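Long-range contacts in UspA1 (Moraxella catarrhalis, PDB 3NTN), which is a trimeric autotransporter adhesin of the bacterial outer membrane, whose head and neck domain probably projects from the cell and takes part in attachment to host molecules: residues L101-D106 with L117-A122; G94-F99 with A110-V115; I59-N64 with N73-E78. One frame throughout, in Å; residues are numbered along the deposited sequence.

All three contacts join successive coils of the beta-roll head; each is partly buried and reaches a neighbouring subunit, interaction 1 through its leucines. Interactions 1 and 2 join the same two coils: 94-99 runs on through strand 99-101 into 101-106, and 110-115 through strand 115-117 into 117-122, so the two contacts lie at opposite ends of one strand pair, their centres 14 Å apart. Interaction 3, earlier in the chain and about 15 and 16 Å from the others between centres, pairs strands 62-63 and 75-77; interactions 1 and 2 are mostly loop or turn. Interaction 2 leans on glutamine and asparagine amides, interaction 3 on a backbone ladder, hydrogen-bonded side-by-side asparagines and a long surface salt bridge.

Interaction 1. Residues L101-D106 with L117-A122; sequences LGSNTD and LGHNTA
Three good backbone hydrogen bonds and one weak one carry this contact, the shortest from Gly118 N to Leu101 O at 2.7 Å. Farther along, Asn120 N reaches Ser103 O (2.9 Å) and Asp106 N reaches Thr121 O (3.0 Å), each donor in the plane of its carbonyl; the fourth, Ser103 N to Gly118 O, is the weak one. The His119 ring, its CG anti to the backbone N (chi1 176°), comes alongside Ser103 and brings CD2 to 3.1 Å from Ser103 OG. Asn104 points the same way as the ring with its amide turned 80° to it, OD1 at the ring edge, while Asn120 OD1 sits over one face. Thr121 OG1 donates to Leu117 O (2.5 Å) from above the carbonyl plane and so ties down the type II turn 118-121. Gly102, with no side chain, leaves room for Gly118 O, and the two corners come together with CA atoms 4.0 Å apart. Asn89 of the preceding coil bonds both Thr105 OG1 and Gly102 O, and Arg162 reaches His119 O. Leu101 and Leu117 end parallel strands 99-101 and 115-117 where adjacent coils of the beta-roll head turn their corners, and pack against leucines of the neighbouring subunits.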
ATOM      1  N   LEU B 101       2.005  -0.168  -9.635  1.00 37.32           N
ATOM      2  CA  LEU B 101       2.701  -1.450  -9.604  1.00 37.75           C
ATOM      3  C   LEU B 101       1.566  -2.463  -9.661  1.00 38.21           C
ATOM      4  O   LEU B 101       0.873  -2.654  -8.670  1.00 38.71           O
ATOM      5  CB  LEU B 101       3.560  -1.582  -8.318  1.00 38.28           C
ATOM      6  CG  LEU B 101       4.276  -2.929  -8.092  1.00 37.10           C
ATOM      7  CD1 LEU B 101       5.309  -3.196  -9.172  1.00 35.64           C
ATOM      8  CD2 LEU B 101       4.907  -3.012  -6.715  1.00 35.89           C
ATOM      9  N   GLY B 102       1.321  -3.034 -10.835  1.00 38.51           N
ATOM     10  CA  GLY B 102       0.046  -3.675 -11.100  1.00 39.46           C
ATOM     11  C   GLY B 102      -0.114  -4.030 -12.562  1.00 41.56           C
ATOM     12  O   GLY B 102       0.826  -3.849 -13.371  1.00 42.63           O
ATOM     13  N   SER B 103      -1.291  -4.542 -12.912  1.00 42.37           N
ATOM     14  CA  SER B 103      -1.616  -4.937 -14.263  1.00 43.48           C
ATOM     15  C   SER B 103      -3.084  -4.659 -14.525  1.00 44.83           C
ATOM     16  O   SER B 103      -3.883  -4.613 -13.599  1.00 43.96           O
ATOM     17  CB  SER B 103      -1.346  -6.418 -14.463  1.00 45.38           C
ATOM     18  OG  SER B 103      -1.927  -7.179 -13.428  1.00 45.67           O
ATOM     19  N   ASN B 104      -3.413  -4.388 -15.790  1.00 46.34           N
ATOM     20  CA  ASN B 104      -4.786  -4.255 -16.223  1.00 48.56           C
ATOM     21  C   ASN B 104      -5.539  -3.260 -15.362  1.00 47.92           C
ATOM     22  O   ASN B 104      -6.695  -3.505 -15.006  1.00 48.20           O
ATOM     23  CB  ASN B 104      -5.496  -5.631 -16.237  1.00 50.38           C
ATOM     24  CG  ASN B 104      -4.924  -6.573 -17.307  1.00 54.85           C
ATOM     25  OD1 ASN B 104      -3.850  -7.111 -17.134  1.00 59.02           O
ATOM     26  ND2 ASN B 104      -5.653  -6.781 -18.402  1.00 61.49           N
ATOM     27  N   THR B 105      -4.871  -2.150 -15.030  1.00 46.68           N
ATOM     28  CA  THR B 105      -5.476  -1.121 -14.191  1.00 46.73           C
ATOM     29  C   THR B 105      -6.401  -0.159 -14.989  1.00 48.66           C
ATOM     30  O   THR B 105      -6.530  -0.249 -16.216  1.00 48.55           O
ATOM     31  CB  THR B 105      -4.410  -0.331 -13.373  1.00 44.34           C
ATOM     32  OG1 THR B 105      -3.492   0.204 -14.295  1.00 45.98           O
ATOM     33  CG2 THR B 105      -3.557  -1.248 -12.401  1.00 44.64           C
ATOM     34  N   ASP B 106      -7.094   0.725 -14.253  1.00 49.24           N
ATOM     35  CA  ASP B 106      -8.003   1.715 -14.836  1.00 50.96           C
ATOM     36  C   ASP B 106      -7.684   3.001 -14.124  1.00 50.16           C
ATOM     37  O   ASP B 106      -7.908   3.134 -12.901  1.00 49.20           O
ATOM     38  CB  ASP B 106      -9.454   1.296 -14.618  1.00 52.87           C
ATOM     39  CG  ASP B 106     -10.487   2.374 -15.025  1.00 57.95           C
ATOM     40  OD1 ASP B 106     -10.235   3.174 -15.961  1.00 61.42           O
ATOM     41  OD2 ASP B 106     -11.593   2.396 -14.408  1.00 62.70           O
ATOM     42  N   LEU B 117      -2.078  -0.256  -6.834  1.00 36.82           N
ATOM     43  CA  LEU B 117      -1.334  -1.461  -6.581  1.00 37.04           C
ATOM     44  C   LEU B 117      -2.125  -2.669  -7.019  1.00 37.86           C
ATOM     45  O   LEU B 117      -3.277  -2.765  -6.689  1.00 38.33           O
ATOM     46  CB  LEU B 117      -1.056  -1.587  -5.080  1.00 37.46           C
ATOM     47  CG  LEU B 117      -0.240  -0.457  -4.404  1.00 36.87           C
ATOM     48  CD1 LEU B 117      -0.177  -0.742  -2.952  1.00 34.60           C
ATOM     49  CD2 LEU B 117       1.220  -0.397  -5.018  1.00 34.61           C
ATOM     50  N   GLY B 118      -1.506  -3.621  -7.729  1.00 38.28           N
ATOM     51  CA  GLY B 118      -2.177  -4.902  -8.070  1.00 38.32           C
ATOM     52  C   GLY B 118      -2.928  -5.006  -9.386  1.00 39.28           C
ATOM     53  O   GLY B 118      -3.163  -4.019 -10.045  1.00 39.22           O
ATOM     54  N   HIS B 119      -3.323  -6.234  -9.696  1.00 41.22           N
ATOM     55  CA  HIS B 119      -4.070  -6.615 -10.902  0.50 42.12           C
ATOM     56  C   HIS B 119      -5.543  -6.200 -10.820  1.00 43.32           C
ATOM     57  O   HIS B 119      -6.209  -6.425  -9.789  1.00 43.28           O
ATOM     58  CB  HIS B 119      -3.940  -8.150 -11.098  0.50 43.22           C
ATOM     59  CG  HIS B 119      -4.737  -8.700 -12.238  0.50 44.49           C
ATOM     60  ND1 HIS B 119      -5.698  -9.677 -12.069  0.50 47.97           N
ATOM     61  CD2 HIS B 119      -4.708  -8.425 -13.562  0.50 44.70           C
ATOM     62  CE1 HIS B 119      -6.229  -9.976 -13.244  0.50 50.29           C
ATOM     63  NE2 HIS B 119      -5.645  -9.227 -14.165  0.50 49.68           N
ATOM     64  N   ASN B 120      -6.052  -5.631 -11.915  1.00 44.08           N
ATOM     65  CA  ASN B 120      -7.417  -5.124 -12.005  1.00 46.35           C
ATOM     66  C   ASN B 120      -7.688  -3.947 -11.060  1.00 45.18           C
ATOM     67  O   ASN B 120      -8.809  -3.690 -10.646  1.00 48.22           O
ATOM     68  CB  ASN B 120      -8.437  -6.220 -11.698  1.00 48.04           C
ATOM     69  CG  ASN B 120      -8.519  -7.244 -12.746  1.00 52.70           C
ATOM     70  OD1 ASN B 120      -8.203  -6.996 -13.900  1.00 57.89           O
ATOM     71  ND2 ASN B 120      -8.979  -8.437 -12.364  1.00 59.22           N
ATOM     72  N   THR B 121      -6.665  -3.226 -10.686  1.00 43.58           N
ATOM     73  CA  THR B 121      -6.850  -2.140  -9.739  1.00 41.82           C
ATOM     74  C   THR B 121      -7.401  -0.864 -10.410  1.00 42.62           C
ATOM     75  O   THR B 121      -6.930  -0.484 -11.466  1.00 43.16           O
ATOM     76  CB  THR B 121      -5.557  -1.922  -8.941  1.00 39.95           C
ATOM     77  OG1 THR B 121      -5.422  -3.030  -8.031  1.00 40.10           O
ATOM     78  CG2 THR B 121      -5.610  -0.631  -8.113  1.00 38.22           C
ATOM     79  N   ALA B 122      -8.410  -0.224  -9.809  1.00 42.84           N
ATOM     80  CA  ALA B 122      -8.886   1.063 -10.330  1.00 44.26           C
ATOM     81  C   ALA B 122      -8.540   2.295  -9.474  1.00 44.47           C
ATOM     82  O   ALA B 122      -8.567   2.238  -8.241  1.00 43.81           O
ATOM     83  CB  ALA B 122     -10.408   1.013 -10.620  1.00 44.79           C
TER

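Interaction 2. Residues G94-F99 with A110-V115; sequences GQQNVF and AQNGSV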
ATOM      1  N   GLY B  94      -1.615  15.044 -18.418  1.00 65.63           N
ATOM      2  CA  GLY B  94      -2.432  15.706 -17.365  1.00 67.63           C
ATOM      3  C   GLY B  94      -2.880  14.809 -16.189  1.00 65.66           C
ATOM      4  O   GLY B  94      -3.821  15.163 -15.440  1.00 67.79           O
ATOM      5  N   GLN B  95      -2.226  13.652 -16.046  1.00 61.46           N
ATOM      6  CA  GLN B  95      -2.249  12.848 -14.841  1.00 59.51           C
ATOM      7  C   GLN B  95      -0.809  12.763 -14.407  1.00 58.01           C
ATOM      8  O   GLN B  95      -0.073  11.954 -14.945  1.00 58.48           O
ATOM      9  CB  GLN B  95      -2.759  11.430 -15.110  1.00 56.88           C
ATOM     10  CG  GLN B  95      -4.240  11.350 -15.213  1.00 59.84           C
ATOM     11  CD  GLN B  95      -4.758   9.973 -15.549  1.00 59.49           C
ATOM     12  OE1 GLN B  95      -4.305   9.327 -16.510  1.00 61.01           O
ATOM     13  NE2 GLN B  95      -5.764   9.529 -14.786  1.00 56.85           N
ATOM     14  N   GLN B  96      -0.413  13.577 -13.432  1.00 57.52           N
ATOM     15  CA  GLN B  96       0.968  13.722 -13.043  1.00 55.91           C
ATOM     16  C   GLN B  96       1.210  13.003 -11.735  1.00 53.80           C
ATOM     17  O   GLN B  96       0.319  12.891 -10.921  1.00 53.73           O
ATOM     18  CB  GLN B  96       1.317  15.206 -12.906  1.00 59.36           C
ATOM     19  CG  GLN B  96       1.054  15.990 -14.174  1.00 63.51           C
ATOM     20  CD  GLN B  96       1.221  17.474 -13.993  1.00 72.24           C
ATOM     21  OE1 GLN B  96       2.354  17.986 -13.976  1.00 75.38           O
ATOM     22  NE2 GLN B  96       0.091  18.192 -13.850  1.00 74.58           N
ATOM     23  N   ASN B  97       2.418  12.491 -11.538  1.00 52.11           N
ATOM     24  CA  ASN B  97       2.801  11.877 -10.260  1.00 50.77           C
ATOM     25  C   ASN B  97       1.987  10.672  -9.882  1.00 48.16           C
ATOM     26  O   ASN B  97       1.605  10.507  -8.723  1.00 47.49           O
ATOM     27  CB  ASN B  97       2.781  12.903  -9.118  1.00 53.58           C
ATOM     28  CG  ASN B  97       3.809  13.970  -9.306  1.00 56.66           C
ATOM     29  OD1 ASN B  97       3.470  15.083  -9.631  1.00 61.91           O
ATOM     30  ND2 ASN B  97       5.090  13.625  -9.137  1.00 59.57           N
ATOM     31  N   VAL B  98       1.725   9.829 -10.871  1.00 45.56           N
ATOM     32  CA  VAL B  98       0.904   8.675 -10.639  1.00 44.18           C
ATOM     33  C   VAL B  98       1.794   7.440 -10.714  1.00 41.61           C
ATOM     34  O   VAL B  98       2.676   7.373 -11.557  1.00 40.67           O
ATOM     35  CB  VAL B  98      -0.226   8.626 -11.626  1.00 45.04           C
ATOM     36  CG1 VAL B  98      -0.976   7.276 -11.535  1.00 43.61           C
ATOM     37  CG2 VAL B  98      -1.150   9.866 -11.450  1.00 46.86           C
ATOM     38  N   PHE B  99       1.620   6.518  -9.760  1.00 40.54           N
ATOM     39  CA  PHE B  99       2.514   5.362  -9.616  1.00 38.50           C
ATOM     40  C   PHE B  99       1.715   4.104  -9.631  1.00 37.17           C
ATOM     41  O   PHE B  99       0.825   3.963  -8.814  1.00 36.57           O
ATOM     42  CB  PHE B  99       3.335   5.477  -8.327  1.00 38.55           C
ATOM     43  CG  PHE B  99       4.146   6.775  -8.266  1.00 41.29           C
ATOM     44  CD1 PHE B  99       5.458   6.828  -8.788  1.00 38.77           C
ATOM     45  CD2 PHE B  99       3.568   7.958  -7.773  1.00 40.37           C
ATOM     46  CE1 PHE B  99       6.190   8.014  -8.779  1.00 39.27           C
ATOM     47  CE2 PHE B  99       4.294   9.174  -7.753  1.00 40.67           C
ATOM     48  CZ  PHE B  99       5.599   9.206  -8.281  1.00 40.63           C
ATOM     49  N   ALA B 110      -8.483   8.282 -11.633  1.00 57.03           N
ATOM     50  CA  ALA B 110      -7.297   8.544 -10.842  1.00 55.13           C
ATOM     51  C   ALA B 110      -6.910  10.014 -10.981  1.00 57.39           C
ATOM     52  O   ALA B 110      -6.779  10.505 -12.099  1.00 58.80           O
ATOM     53  CB  ALA B 110      -6.211   7.690 -11.341  1.00 52.16           C
ATOM     54  N   GLN B 111      -6.741  10.727  -9.872  1.00 57.75           N
ATOM     55  CA  GLN B 111      -6.152  12.077  -9.928  1.00 59.70           C
ATOM     56  C   GLN B 111      -4.626  12.090  -9.718  1.00 57.67           C
ATOM     57  O   GLN B 111      -4.009  11.103  -9.298  1.00 55.14           O
ATOM     58  CB  GLN B 111      -6.790  13.005  -8.888  1.00 62.75           C
ATOM     59  CG  GLN B 111      -8.304  13.174  -8.947  1.00 66.40           C
ATOM     60  CD  GLN B 111      -8.869  13.479  -7.553  1.00 72.92           C
ATOM     61  OE1 GLN B 111      -8.574  12.767  -6.568  1.00 70.65           O
ATOM     62  NE2 GLN B 111      -9.655  14.563  -7.454  1.00 77.78           N
ATOM     63  N   ASN B 112      -4.029  13.234 -10.000  1.00 54.43           N
ATOM     64  CA  ASN B 112      -2.611  13.479  -9.712  1.00 54.88           C
ATOM     65  C   ASN B 112      -2.236  12.959  -8.315  1.00 53.07           C
ATOM     66  O   ASN B 112      -2.941  13.215  -7.356  1.00 52.20           O
ATOM     67  CB  ASN B 112      -2.284  14.972  -9.838  1.00 57.14           C
ATOM     68  CG  ASN B 112      -2.559  15.513 -11.226  1.00 60.16           C
ATOM     69  OD1 ASN B 112      -2.444  14.797 -12.228  1.00 61.90           O
ATOM     70  ND2 ASN B 112      -2.902  16.777 -11.300  1.00 62.35           N
ATOM     71  N   GLY B 113      -1.143  12.203  -8.230  1.00 51.72           N
ATOM     72  CA  GLY B 113      -0.660  11.722  -6.949  1.00 50.36           C
ATOM     73  C   GLY B 113      -1.236  10.363  -6.582  1.00 48.34           C
ATOM     74  O   GLY B 113      -1.030   9.890  -5.496  1.00 49.51           O
ATOM     75  N   SER B 114      -1.983   9.724  -7.457  1.00 46.50           N
ATOM     76  CA  SER B 114      -2.588   8.458  -7.089  1.00 43.76           C
ATOM     77  C   SER B 114      -1.545   7.340  -7.083  1.00 41.90           C
ATOM     78  O   SER B 114      -0.604   7.369  -7.873  1.00 41.84           O
ATOM     79  CB  SER B 114      -3.661   8.109  -8.098  1.00 43.27           C
ATOM     80  OG  SER B 114      -4.801   8.931  -7.855  1.00 48.38           O
ATOM     81  N   VAL B 115      -1.789   6.306  -6.283  1.00 39.69           N
ATOM     82  CA  VAL B 115      -1.009   5.081  -6.344  1.00 37.58           C
ATOM     83  C   VAL B 115      -1.994   3.945  -6.645  1.00 38.22           C
ATOM     84  O   VAL B 115      -3.021   3.833  -6.008  1.00 39.66           O
ATOM     85  CB  VAL B 115      -0.163   4.852  -5.029  1.00 37.16           C
ATOM     86  CG1 VAL B 115       0.697   3.582  -5.079  1.00 34.27           C
ATOM     87  CG2 VAL B 115       0.743   6.067  -4.751  1.00 36.65           C
TER
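Asn112 loses more surface to this contact than any other residue, and its amide does a backbone's work. With CG anti to its carbonyl carbon, it lies alongside Gln96, pointing the same way, the two amide planes 86° apart. Its OD1 accepts Gln96 N at 2.7 Å in a nearly straight bond (170° at the hydrogen), although the donor stands 40° above the carbonyl plane. Gln96 O in turn accepts Gly113 N at 3.1 Å, so Gln96 is held through both its N-H and its carbonyl.

Phe99 comes next. Its N donates to Ser114 O (3.0 Å) almost along the C=O axis, and its CB lies 4.5 Å from Val115 CG2 where the two residues form a parallel bridge. The Phe99 side chain also packs on Ser103 of a neighbouring subunit.

Gln95 extends beyond CG to place NE2 on a lone pair of Ala110 O at 3.0 Å, in the plane of its own amide. The same NE2 also bonds Thr107 O, and OE1 takes Lys92 N, so both ends of the amide are engaged. Val98 lies between these polar links, CG2 3.8 Å from Gln111 O. Within the type II turn 111-114, Ser114 OG donates to Gln111 O (2.7 Å), and the backbone angles of Gly113 call for glycine.

Ahead of the strand pairing that begins at Phe99 and Val115, side-chain amides thus supply acceptor and donor groups, joining loops of adjacent coils by directional bonds.

Interaction 3. Residues I59-N64 with N73-E78; sequences IDNKAN and NKNTIE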
ATOM      1  N   ILE B  59       7.961  -5.160 -23.632  1.00 42.93           N
ATOM      2  CA  ILE B  59       7.292  -5.135 -24.881  1.00 43.79           C
ATOM      3  C   ILE B  59       6.234  -4.030 -24.915  1.00 46.05           C
ATOM      4  O   ILE B  59       5.340  -3.950 -24.033  1.00 46.63           O
ATOM      5  CB  ILE B  59       6.651  -6.490 -25.190  1.00 45.08           C
ATOM      6  CG1 ILE B  59       7.713  -7.554 -25.379  1.00 44.95           C
ATOM      7  CG2 ILE B  59       5.733  -6.395 -26.433  1.00 42.58           C
ATOM      8  CD1 ILE B  59       7.122  -8.976 -25.444  1.00 43.91           C
ATOM      9  N   ASP B  60       6.340  -3.164 -25.925  1.00 47.27           N
ATOM     10  CA  ASP B  60       5.264  -2.223 -26.258  1.00 48.49           C
ATOM     11  C   ASP B  60       4.981  -1.136 -25.188  1.00 46.89           C
ATOM     12  O   ASP B  60       3.834  -0.749 -24.973  1.00 48.11           O
ATOM     13  CB  ASP B  60       3.950  -2.985 -26.684  1.00 50.71           C
ATOM     14  CG  ASP B  60       3.098  -2.167 -27.649  1.00 53.45           C
ATOM     15  OD1 ASP B  60       3.525  -1.068 -28.072  1.00 55.29           O
ATOM     16  OD2 ASP B  60       1.982  -2.575 -27.968  1.00 58.72           O
ATOM     17  N   ASN B  61       6.033  -0.621 -24.562  1.00 44.77           N
ATOM     18  CA  ASN B  61       5.911   0.423 -23.537  1.00 44.38           C
ATOM     19  C   ASN B  61       6.094   1.777 -24.157  1.00 45.48           C
ATOM     20  O   ASN B  61       6.777   1.880 -25.189  1.00 46.90           O
ATOM     21  CB  ASN B  61       6.944   0.209 -22.445  1.00 42.24           C
ATOM     22  CG  ASN B  61       6.775  -1.131 -21.776  1.00 42.50           C
ATOM     23  OD1 ASN B  61       5.792  -1.335 -21.076  1.00 42.10           O
ATOM     24  ND2 ASN B  61       7.687  -2.088 -22.042  1.00 38.59           N
ATOM     25  N   LYS B  62       5.479   2.799 -23.557  1.00 44.35           N
ATOM     26  CA  LYS B  62       5.703   4.159 -23.957  1.00 44.61           C
ATOM     27  C   LYS B  62       6.099   4.928 -22.723  1.00 43.71           C
ATOM     28  O   LYS B  62       5.292   5.146 -21.833  1.00 42.96           O
ATOM     29  CB  LYS B  62       4.428   4.779 -24.534  1.00 46.11           C
ATOM     30  CG  LYS B  62       3.994   4.185 -25.879  1.00 47.68           C
ATOM     31  CD  LYS B  62       2.763   4.974 -26.452  1.00 45.63           C
ATOM     32  CE  LYS B  62       2.408   4.532 -27.859  1.00 48.43           C
ATOM     33  NZ  LYS B  62       2.385   3.034 -27.925  1.00 53.67           N
ATOM     34  N   ALA B  63       7.351   5.363 -22.682  1.00 43.51           N
ATOM     35  CA  ALA B  63       7.843   6.087 -21.547  1.00 42.43           C
ATOM     36  C   ALA B  63       7.952   7.492 -22.095  1.00 44.16           C
ATOM     37  O   ALA B  63       9.077   8.000 -22.313  1.00 43.89           O
ATOM     38  CB  ALA B  63       9.161   5.539 -21.181  1.00 42.28           C
ATOM     39  N   ASN B  64       6.764   8.105 -22.304  1.00 44.89           N
ATOM     40  CA  ASN B  64       6.583   9.298 -23.135  1.00 46.93           C
ATOM     41  C   ASN B  64       6.200  10.562 -22.385  1.00 47.55           C
ATOM     42  O   ASN B  64       5.326  11.297 -22.802  1.00 48.43           O
ATOM     43  CB  ASN B  64       5.587   9.045 -24.284  1.00 48.14           C
ATOM     44  CG  ASN B  64       6.119   8.054 -25.332  1.00 50.21           C
ATOM     45  OD1 ASN B  64       7.217   7.507 -25.192  1.00 46.44           O
ATOM     46  ND2 ASN B  64       5.313   7.801 -26.382  1.00 48.67           N
ATOM     47  N   ASN B  73       5.093  -5.054 -19.892  1.00 41.94           N
ATOM     48  CA  ASN B  73       4.350  -5.133 -21.132  1.00 42.35           C
ATOM     49  C   ASN B  73       3.202  -4.106 -21.235  1.00 44.12           C
ATOM     50  O   ASN B  73       2.260  -4.120 -20.431  1.00 43.79           O
ATOM     51  CB  ASN B  73       3.788  -6.524 -21.295  1.00 44.96           C
ATOM     52  CG  ASN B  73       3.283  -6.797 -22.756  1.00 48.00           C
ATOM     53  OD1 ASN B  73       2.551  -5.997 -23.340  1.00 53.08           O
ATOM     54  ND2 ASN B  73       3.711  -7.909 -23.331  1.00 52.95           N
ATOM     55  N   LYS B  74       3.241  -3.247 -22.257  1.00 44.53           N
ATOM     56  CA  LYS B  74       2.113  -2.351 -22.502  1.00 47.52           C
ATOM     57  C   LYS B  74       1.866  -1.372 -21.330  1.00 46.52           C
ATOM     58  O   LYS B  74       0.737  -1.160 -20.938  1.00 47.24           O
ATOM     59  CB  LYS B  74       0.806  -3.121 -22.800  1.00 49.65           C
ATOM     60  CG  LYS B  74       0.340  -3.166 -24.265  1.00 53.88           C
ATOM     61  CD  LYS B  74      -0.411  -4.512 -24.543  1.00 59.17           C
ATOM     62  CE  LYS B  74      -0.323  -4.978 -26.012  1.00 63.40           C
ATOM     63  NZ  LYS B  74       0.912  -5.818 -26.347  1.00 66.50           N
ATOM     64  N   ASN B  75       2.934  -0.788 -20.804  1.00 44.40           N
ATOM     65  CA  ASN B  75       2.821   0.376 -19.931  1.00 45.04           C
ATOM     66  C   ASN B  75       2.957   1.662 -20.751  1.00 45.90           C
ATOM     67  O   ASN B  75       4.004   1.887 -21.355  1.00 46.72           O
ATOM     68  CB  ASN B  75       3.848   0.307 -18.849  1.00 41.95           C
ATOM     69  CG  ASN B  75       3.692  -0.940 -18.003  1.00 44.81           C
ATOM     70  OD1 ASN B  75       2.803  -0.997 -17.151  1.00 44.28           O
ATOM     71  ND2 ASN B  75       4.533  -1.956 -18.244  1.00 39.63           N
ATOM     72  N   THR B  76       1.891   2.457 -20.819  1.00 47.25           N
ATOM     73  CA  THR B  76       1.894   3.744 -21.516  1.00 48.35           C
ATOM     74  C   THR B  76       1.912   4.885 -20.478  1.00 48.65           C
ATOM     75  O   THR B  76       0.957   5.026 -19.706  1.00 49.21           O
ATOM     76  CB  THR B  76       0.643   3.913 -22.369  1.00 50.97           C
ATOM     77  OG1 THR B  76       0.470   2.782 -23.271  1.00 49.53           O
ATOM     78  CG2 THR B  76       0.699   5.255 -23.156  1.00 52.15           C
ATOM     79  N   ILE B  77       2.970   5.703 -20.492  1.00 48.43           N
ATOM     80  CA  ILE B  77       3.028   6.870 -19.628  1.00 48.09           C
ATOM     81  C   ILE B  77       3.136   8.144 -20.434  1.00 50.68           C
ATOM     82  O   ILE B  77       4.089   8.320 -21.150  1.00 52.24           O
ATOM     83  CB  ILE B  77       4.211   6.831 -18.699  1.00 47.52           C
ATOM     84  CG1 ILE B  77       4.068   5.644 -17.760  1.00 44.98           C
ATOM     85  CG2 ILE B  77       4.203   8.044 -17.855  1.00 47.57           C
ATOM     86  CD1 ILE B  77       5.326   5.278 -17.213  1.00 48.82           C
ATOM     87  N   GLU B  78       2.141   9.024 -20.309  1.00 51.21           N
ATOM     88  CA  GLU B  78       2.114  10.255 -21.055  1.00 54.21           C
ATOM     89  C   GLU B  78       1.928  11.423 -20.068  1.00 54.31           C
ATOM     90  O   GLU B  78       1.636  12.510 -20.469  1.00 56.74           O
ATOM     91  CB  GLU B  78       1.005  10.206 -22.117  1.00 55.25           C
ATOM     92  CG  GLU B  78       1.318   9.372 -23.394  1.00 58.47           C
ATOM     93  CD  GLU B  78       0.052   8.786 -24.124  1.00 62.30           C
ATOM     94  OE1 GLU B  78      -1.108   8.890 -23.602  1.00 60.90           O
ATOM     95  OE2 GLU B  78       0.243   8.170 -25.212  1.00 60.40           O
TER
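Asn61 and Asn75 lie side by side, pointing the same way, their amide planes nearly parallel, 10° apart. Both have CG anti to the carbonyl carbon (chi1 -60° each), which lets Asn61 OD1 serve two donors of one residue: Asn75 N at 2.9 Å, in plane on a lone pair, and Asn75 ND2 at 3.2 Å, from above the carbonyl plane. The pattern continues to both sides, for Asn61 ND2 bonds Gly72 O and Asn47 OD1, while Asn75 OD1 takes Asn89 ND2 and its own ND2 also bonds Gly86 O. The buried amides thus form a ladder from coil to coil.

Ile59 and Asn73 are likewise aligned, Asn73 ND2 lying 3.8 Å from Ile59 CB; that ND2 is bonded to Asn67 of a neighbouring subunit. Lys62 and Thr76 run together on the same face, the aliphatic CD of Lys62 at 3.9 Å from Thr76 CG2. Asp60 and Lys74 instead cross obliquely, and their salt bridge is long, OD2 to NZ 3.8 Å.

Beneath these side chains the two segments run parallel, 9° apart end to end. Lys74 N donates to Ile59 O, Lys62 N to Asn75 O (2.8 Å), Ile77 N to Lys62 O (2.7 Å) and Asn64 N to Ile77 O, so the bonds pass in both directions between the strands. Ile77 turns to the other face, onto Ala70 and Ala84 of strands 69-71 and 83-85.

Parallel coils in register, with Ala63 and Ile77 turned to the inside of the coil and a repeating asparagine, are the hallmark of the left-handed parallel beta-roll of YadA-like heads, consistent with the YadA head repeats recognised in this part of the chain.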